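DNA polymerase sliding clamp B (Sulfolobus tokodaii, PDB 3AIZ) forms part of a ring-shaped sliding clamp that encircles DNA and tethers DNA polymerase and other proteins to it during replication. Local coordinates at residues A9-S17 with I72-G80; M1-A9 with Y56-L66. All blocks are in the same frame, centred on the assembly; numbering follows the deposited sequence.

Both contacts belong to the N-terminal PCNA domain and meet at A9, where the chain passes from strand 3-6 into helix 9-16; their centres are about 17 Å apart. Contact 2 ties the first strand to residues 56-66, and contact 1 packs the helix that follows against helix 72-80. The two touch through Y6 and the helix: CD2 of Y6 lies 4.2 Å from CD1 of F12. Strand 88-93 serves both, bonding to the backbone of I2, A4 and Y6 and touching A9, F12 and L79 through V89 and L91. A sulfate ion, probably from the crystallisation liquor, sits about 6 Å from the side chain of K3 in contact 2.

Contact 1 of 2, residues A9-S17 with I72-G80; sequences AKDFYSLLS and INDLKKILG
L79 and L16 interlock helices 72-80 and 9-16, each acting as a knob in a hole of the other helix: L79 sits among A9, F12, Y13 and L16, while L16 sits among I72, L75, K76 and L79. The axes run nearly antiparallel, at 147°, and come within 9.3 Å. As in other sliding clamps, such a helix pair probably faces the central channel through which DNA passes.

The apolar interior is made by the leucine methyls and the F12 ring. CD1 of L79 reaches CD2 of the F12 ring at 3.5 Å and CD1 of L16 at 3.7 Å. CD1 of L16 also lies against CG of L75 (3.7 Å), the two leucine side chains crossing at about a right angle. V89 and L91 of strand 88-93 and V102 of strand 97-104 pack against A9, F12 and L79.

Toward the outer side, amphipathic side chains take over. Y13, with CG anti to its N (chi1 176°), brings its CB to 3.9 Å from CB of L79 and lays CE2 the same distance from CB of K76. K76 is fully extended past CG, which carries CE to 3.4 Å from O of L16, with NZ near S17.

The contact thus rests largely on the two leucine knobs and their apolar neighbours; the ammonium group of K76, beside the C-terminal end of helix 9-16, may add favourable electrostatics there.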
# COMPACT_ATOMS: atom_id res chain seq x y z
N ALA A 9 -23.90 -15.60 -7.47
CA ALA A 9 -22.63 -15.59 -8.18
C ALA A 9 -21.50 -16.04 -7.27
O ALA A 9 -20.62 -16.79 -7.68
CB ALA A 9 -22.35 -14.20 -8.74
N LYS A 10 -21.53 -15.57 -6.03
CA LYS A 10 -20.49 -15.89 -5.06
C LYS A 10 -20.39 -17.39 -4.82
O LYS A 10 -19.32 -17.98 -4.92
CB LYS A 10 -20.73 -15.15 -3.74
CG LYS A 10 -19.53 -15.15 -2.80
CD LYS A 10 -19.87 -14.54 -1.45
CE LYS A 10 -20.77 -15.45 -0.63
NZ LYS A 10 -20.09 -16.73 -0.30
N ASP A 11 -21.53 -18.01 -4.50
CA ASP A 11 -21.57 -19.44 -4.24
C ASP A 11 -21.11 -20.25 -5.45
O ASP A 11 -20.37 -21.23 -5.31
CB ASP A 11 -22.97 -19.87 -3.81
CG ASP A 11 -23.33 -19.38 -2.42
OD1 ASP A 11 -22.40 -19.04 -1.65
OD2 ASP A 11 -24.53 -19.33 -2.09
N PHE A 12 -21.55 -19.84 -6.63
CA PHE A 12 -21.13 -20.47 -7.88
C PHE A 12 -19.60 -20.46 -7.98
O PHE A 12 -18.99 -21.46 -8.37
CB PHE A 12 -21.73 -19.72 -9.07
CG PHE A 12 -21.82 -20.55 -10.33
CD1 PHE A 12 -23.01 -20.64 -11.02
CD2 PHE A 12 -20.71 -21.22 -10.81
CE1 PHE A 12 -23.10 -21.40 -12.18
CE2 PHE A 12 -20.79 -21.98 -11.97
CZ PHE A 12 -21.99 -22.06 -12.65
N TYR A 13 -18.99 -19.33 -7.64
CA TYR A 13 -17.54 -19.19 -7.70
C TYR A 13 -16.83 -20.07 -6.68
O TYR A 13 -15.77 -20.64 -6.97
CB TYR A 13 -17.14 -17.72 -7.50
CG TYR A 13 -15.64 -17.50 -7.46
CD1 TYR A 13 -14.96 -17.40 -6.25
CD2 TYR A 13 -14.91 -17.37 -8.64
CE1 TYR A 13 -13.60 -17.19 -6.21
CE2 TYR A 13 -13.54 -17.17 -8.61
CZ TYR A 13 -12.89 -17.08 -7.39
OH TYR A 13 -11.53 -16.87 -7.36
N SER A 14 -17.39 -20.18 -5.48
CA SER A 14 -16.82 -21.02 -4.44
C SER A 14 -16.77 -22.47 -4.89
O SER A 14 -15.78 -23.17 -4.66
CB SER A 14 -17.60 -20.89 -3.13
OG SER A 14 -17.32 -19.66 -2.48
N LEU A 15 -17.84 -22.92 -5.52
CA LEU A 15 -17.92 -24.28 -6.03
C LEU A 15 -16.80 -24.56 -7.04
O LEU A 15 -16.05 -25.52 -6.90
CB LEU A 15 -19.28 -24.54 -6.67
CG LEU A 15 -20.47 -24.32 -5.73
CD1 LEU A 15 -21.79 -24.40 -6.48
CD2 LEU A 15 -20.43 -25.32 -4.58
N LEU A 16 -16.69 -23.70 -8.05
CA LEU A 16 -15.69 -23.87 -9.10
C LEU A 16 -14.27 -23.85 -8.55
O LEU A 16 -13.38 -24.54 -9.06
CB LEU A 16 -15.86 -22.81 -10.18
CG LEU A 16 -17.17 -22.84 -10.97
CD1 LEU A 16 -17.22 -21.69 -11.96
CD2 LEU A 16 -17.34 -24.17 -11.68
N SER A 17 -14.04 -23.05 -7.51
CA SER A 17 -12.72 -22.93 -6.91
C SER A 17 -12.39 -24.16 -6.08
O SER A 17 -11.26 -24.32 -5.60
CB SER A 17 -12.62 -21.67 -6.05
OG SER A 17 -13.40 -21.80 -4.87
N ILE A 72 -12.74 -23.28 -17.70
CA ILE A 72 -13.18 -22.92 -16.36
C ILE A 72 -12.58 -21.60 -15.86
O ILE A 72 -13.21 -20.89 -15.08
CB ILE A 72 -12.86 -24.04 -15.34
CG1 ILE A 72 -13.46 -23.71 -13.98
CG2 ILE A 72 -11.36 -24.25 -15.24
CD1 ILE A 72 -13.22 -24.77 -12.93
N ASN A 73 -11.38 -21.29 -16.32
CA ASN A 73 -10.70 -20.06 -15.90
C ASN A 73 -11.50 -18.81 -16.26
O ASN A 73 -11.66 -17.91 -15.43
CB ASN A 73 -9.30 -19.99 -16.51
CG ASN A 73 -8.37 -21.06 -15.95
OD1 ASN A 73 -8.31 -21.26 -14.74
ND2 ASN A 73 -7.65 -21.74 -16.83
N ASP A 74 -12.00 -18.76 -17.49
CA ASP A 74 -12.79 -17.62 -17.95
C ASP A 74 -14.06 -17.47 -17.12
O ASP A 74 -14.50 -16.36 -16.83
CB ASP A 74 -13.16 -17.79 -19.42
CG ASP A 74 -11.94 -17.80 -20.32
OD1 ASP A 74 -10.86 -17.36 -19.87
OD2 ASP A 74 -12.06 -18.26 -21.48
N LEU A 75 -14.65 -18.60 -16.74
CA LEU A 75 -15.89 -18.61 -15.97
C LEU A 75 -15.65 -18.12 -14.54
O LEU A 75 -16.57 -17.67 -13.87
CB LEU A 75 -16.51 -20.01 -15.96
CG LEU A 75 -17.84 -20.17 -15.24
CD1 LEU A 75 -18.84 -19.13 -15.70
CD2 LEU A 75 -18.39 -21.58 -15.45
N LYS A 76 -14.41 -18.23 -14.08
CA LYS A 76 -14.05 -17.74 -12.75
C LYS A 76 -13.85 -16.23 -12.77
O LYS A 76 -14.25 -15.53 -11.84
CB LYS A 76 -12.80 -18.44 -12.23
CG LYS A 76 -13.01 -19.90 -11.86
CD LYS A 76 -11.77 -20.51 -11.23
CE LYS A 76 -11.99 -21.96 -10.82
NZ LYS A 76 -10.78 -22.57 -10.20
N LYS A 77 -13.23 -15.73 -13.83
CA LYS A 77 -12.99 -14.29 -13.97
C LYS A 77 -14.28 -13.49 -13.88
O LYS A 77 -14.35 -12.49 -13.16
CB LYS A 77 -12.28 -13.99 -15.30
CG LYS A 77 -10.90 -14.61 -15.43
CD LYS A 77 -10.25 -14.26 -16.76
CE LYS A 77 -8.87 -14.88 -16.89
NZ LYS A 77 -8.21 -14.53 -18.18
N ILE A 78 -15.30 -13.94 -14.60
CA ILE A 78 -16.59 -13.25 -14.63
C ILE A 78 -17.31 -13.29 -13.29
O ILE A 78 -17.96 -12.32 -12.89
CB ILE A 78 -17.51 -13.82 -15.73
CG1 ILE A 78 -18.87 -13.12 -15.71
CG2 ILE A 78 -17.67 -15.32 -15.57
CD1 ILE A 78 -18.80 -11.64 -15.99
N LEU A 79 -17.21 -14.41 -12.58
CA LEU A 79 -17.87 -14.57 -11.30
C LEU A 79 -17.21 -13.73 -10.20
O LEU A 79 -17.85 -13.37 -9.21
CB LEU A 79 -17.91 -16.04 -10.89
CG LEU A 79 -18.76 -16.95 -11.77
CD1 LEU A 79 -18.70 -18.39 -11.29
CD2 LEU A 79 -20.20 -16.46 -11.82
N GLY A 80 -15.93 -13.42 -10.39
CA GLY A 80 -15.20 -12.59 -9.45
C GLY A 80 -15.60 -11.13 -9.57
O GLY A 80 -15.40 -10.34 -8.65

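Contact 2 of 2, residues M1-A9 with Y56-L66; sequences MIKATYSSA and YLEDYTIDKPL
I2 packs on L66 just ahead of an antiparallel beta ladder, interrupted by a beta bulge, that joins strand 3-6, the first of the PCNA fold, to residues 58-61. Before it, the carbonyl O of M1 lies 3.7 Å from CG2 of T61. I2 sends its side chain inward: CG1 lies beside the backbone N (chi1 -57°), and CD1 beyond it meets CB of L66 at 3.7 Å.

K3 and T61 form a hydrogen-bonded pair, N of K3 to O of T61 at 2.8 Å and N of T61 back to O of K3 at 2.7 Å. A4 then faces two residues, D59 and Y60, which makes the bulge. Its CB lies obliquely by the Y60 ring, 3.4 Å from CD1, while CD1 of L57 and CG2 of I62 lie on opposite faces of that ring, each offset toward the rim, and its OH is hydrogen-bonded to O of T31.

Pairing resumes at T5: N of E58 donates to O of T5 at 3.0 Å, whereas the bond from N of T5 to O of E58 is weak. Y6 turns its ring edge to CD2 of L57, and its OH bonds to S236 and G238. S8 is the N-cap of the following helix, its OG accepting a hydrogen bond from N of D11.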
# COMPACT_ATOMS: atom_id res chain seq x y z
N MET A 1 -32.91 -22.47 -27.11
CA MET A 1 -31.67 -23.02 -26.58
C MET A 1 -31.70 -23.10 -25.06
O MET A 1 -32.71 -22.77 -24.44
CB MET A 1 -30.47 -22.20 -27.05
CG MET A 1 -30.22 -22.26 -28.55
SD MET A 1 -28.70 -21.42 -29.05
CE MET A 1 -28.71 -21.70 -30.82
N ILE A 2 -30.59 -23.52 -24.47
CA ILE A 2 -30.49 -23.69 -23.03
C ILE A 2 -30.27 -22.36 -22.31
O ILE A 2 -29.44 -21.56 -22.71
CB ILE A 2 -29.36 -24.67 -22.65
CG1 ILE A 2 -29.57 -26.01 -23.35
CG2 ILE A 2 -29.28 -24.84 -21.15
CD1 ILE A 2 -28.48 -27.02 -23.06
N LYS A 3 -31.03 -22.15 -21.24
CA LYS A 3 -30.95 -20.91 -20.47
C LYS A 3 -31.32 -21.17 -19.01
O LYS A 3 -32.40 -21.70 -18.72
CB LYS A 3 -31.87 -19.85 -21.08
CG LYS A 3 -31.88 -18.52 -20.36
CD LYS A 3 -32.86 -17.55 -21.02
CE LYS A 3 -33.08 -16.31 -20.16
NZ LYS A 3 -31.83 -15.52 -19.98
N ALA A 4 -30.43 -20.80 -18.09
CA ALA A 4 -30.66 -21.05 -16.67
C ALA A 4 -30.17 -19.89 -15.81
O ALA A 4 -29.23 -19.19 -16.17
CB ALA A 4 -29.99 -22.35 -16.25
N THR A 5 -30.81 -19.70 -14.66
CA THR A 5 -30.45 -18.62 -13.75
C THR A 5 -30.18 -19.13 -12.34
O THR A 5 -31.01 -19.81 -11.74
CB THR A 5 -31.54 -17.54 -13.70
OG1 THR A 5 -31.63 -16.88 -14.97
CG2 THR A 5 -31.22 -16.51 -12.63
N TYR A 6 -29.02 -18.78 -11.80
CA TYR A 6 -28.64 -19.16 -10.45
C TYR A 6 -28.61 -17.92 -9.55
O TYR A 6 -28.17 -16.86 -9.98
CB TYR A 6 -27.29 -19.87 -10.45
CG TYR A 6 -26.93 -20.51 -9.14
CD1 TYR A 6 -27.45 -21.74 -8.78
CD2 TYR A 6 -26.08 -19.87 -8.25
CE1 TYR A 6 -27.13 -22.33 -7.57
CE2 TYR A 6 -25.75 -20.45 -7.04
CZ TYR A 6 -26.28 -21.68 -6.71
OH TYR A 6 -25.95 -22.26 -5.50
N SER A 7 -29.06 -18.07 -8.31
CA SER A 7 -29.30 -16.92 -7.44
C SER A 7 -28.07 -16.38 -6.71
O SER A 7 -28.17 -15.40 -5.98
CB SER A 7 -30.40 -17.24 -6.42
OG SER A 7 -29.95 -18.20 -5.48
N SER A 8 -26.92 -17.02 -6.90
CA SER A 8 -25.71 -16.58 -6.20
C SER A 8 -24.43 -16.73 -7.01
O SER A 8 -23.93 -17.84 -7.21
CB SER A 8 -25.57 -17.32 -4.87
OG SER A 8 -24.38 -16.95 -4.21
N ALA A 9 -23.90 -15.60 -7.47
CA ALA A 9 -22.63 -15.59 -8.18
C ALA A 9 -21.50 -16.04 -7.27
O ALA A 9 -20.62 -16.79 -7.68
CB ALA A 9 -22.35 -14.20 -8.74
N TYR A 56 -32.97 -25.30 -7.70
CA TYR A 56 -32.27 -24.05 -7.42
C TYR A 56 -31.91 -23.31 -8.70
O TYR A 56 -31.09 -22.39 -8.70
CB TYR A 56 -31.01 -24.33 -6.59
CG TYR A 56 -31.30 -25.13 -5.34
CD1 TYR A 56 -32.01 -24.59 -4.29
CD2 TYR A 56 -30.84 -26.44 -5.22
CE1 TYR A 56 -32.27 -25.32 -3.14
CE2 TYR A 56 -31.10 -27.18 -4.08
CZ TYR A 56 -31.81 -26.61 -3.05
OH TYR A 56 -32.07 -27.35 -1.91
N LEU A 57 -32.54 -23.72 -9.80
CA LEU A 57 -32.39 -23.03 -11.08
C LEU A 57 -33.71 -22.36 -11.45
O LEU A 57 -34.72 -23.04 -11.63
CB LEU A 57 -31.98 -24.01 -12.17
CG LEU A 57 -30.65 -24.73 -12.00
CD1 LEU A 57 -30.50 -25.82 -13.05
CD2 LEU A 57 -29.49 -23.75 -12.07
N GLU A 58 -33.70 -21.04 -11.56
CA GLU A 58 -34.90 -20.31 -11.96
C GLU A 58 -34.88 -20.00 -13.45
O GLU A 58 -33.82 -19.99 -14.08
CB GLU A 58 -35.04 -19.01 -11.16
CG GLU A 58 -35.37 -19.22 -9.69
CD GLU A 58 -34.18 -19.67 -8.87
OE1 GLU A 58 -33.06 -19.18 -9.13
OE2 GLU A 58 -34.36 -20.51 -7.96
N ASP A 59 -36.06 -19.74 -14.01
CA ASP A 59 -36.19 -19.39 -15.43
C ASP A 59 -35.37 -20.34 -16.29
O ASP A 59 -34.65 -19.92 -17.19
CB ASP A 59 -35.75 -17.95 -15.66
CG ASP A 59 -36.33 -17.36 -16.94
OD1 ASP A 59 -37.08 -18.07 -17.64
OD2 ASP A 59 -36.03 -16.18 -17.24
N TYR A 60 -35.48 -21.63 -15.99
CA TYR A 60 -34.65 -22.65 -16.63
C TYR A 60 -35.32 -23.23 -17.87
O TYR A 60 -36.22 -24.06 -17.78
CB TYR A 60 -34.34 -23.76 -15.62
CG TYR A 60 -33.37 -24.80 -16.12
CD1 TYR A 60 -32.46 -24.51 -17.13
CD2 TYR A 60 -33.34 -26.08 -15.56
CE1 TYR A 60 -31.56 -25.46 -17.58
CE2 TYR A 60 -32.44 -27.03 -16.01
CZ TYR A 60 -31.56 -26.71 -17.02
OH TYR A 60 -30.67 -27.66 -17.46
N THR A 61 -34.86 -22.78 -19.04
CA THR A 61 -35.37 -23.29 -20.31
C THR A 61 -34.37 -24.27 -20.92
O THR A 61 -33.18 -23.98 -21.01
CB THR A 61 -35.64 -22.15 -21.31
OG1 THR A 61 -36.77 -21.38 -20.88
CG2 THR A 61 -35.92 -22.72 -22.69
N ILE A 62 -34.87 -25.42 -21.33
CA ILE A 62 -34.02 -26.44 -21.95
C ILE A 62 -34.83 -27.34 -22.87
O ILE A 62 -35.77 -28.00 -22.44
CB ILE A 62 -33.30 -27.29 -20.88
CG1 ILE A 62 -32.52 -28.42 -21.54
CG2 ILE A 62 -34.29 -27.83 -19.86
CD1 ILE A 62 -31.78 -29.30 -20.56
N ASP A 63 -34.45 -27.36 -24.14
CA ASP A 63 -35.14 -28.19 -25.12
C ASP A 63 -34.76 -29.66 -24.98
O ASP A 63 -35.62 -30.53 -24.87
CB ASP A 63 -34.87 -27.70 -26.55
CG ASP A 63 -33.39 -27.66 -26.89
OD1 ASP A 63 -32.55 -27.63 -25.96
OD2 ASP A 63 -33.06 -27.66 -28.10
N LYS A 64 -33.46 -29.93 -24.96
CA LYS A 64 -32.96 -31.29 -24.81
C LYS A 64 -31.55 -31.30 -24.22
O LYS A 64 -30.77 -30.37 -24.44
CB LYS A 64 -32.98 -32.02 -26.15
CG LYS A 64 -32.37 -31.24 -27.31
CD LYS A 64 -32.69 -31.90 -28.64
CE LYS A 64 -32.25 -31.02 -29.81
NZ LYS A 64 -32.65 -31.60 -31.12
N PRO A 65 -31.23 -32.35 -23.45
CA PRO A 65 -29.94 -32.52 -22.78
C PRO A 65 -28.76 -32.14 -23.68
O PRO A 65 -28.80 -32.38 -24.88
CB PRO A 65 -29.91 -34.02 -22.48
CG PRO A 65 -31.34 -34.36 -22.27
CD PRO A 65 -32.13 -33.49 -23.21
N LEU A 66 -27.72 -31.56 -23.08
CA LEU A 66 -26.56 -31.10 -23.83
C LEU A 66 -25.42 -30.70 -22.90
O LEU A 66 -25.66 -30.24 -21.78
CB LEU A 66 -26.96 -29.94 -24.74
CG LEU A 66 -25.87 -29.27 -25.59
CD1 LEU A 66 -26.46 -28.74 -26.89
CD2 LEU A 66 -25.19 -28.15 -24.82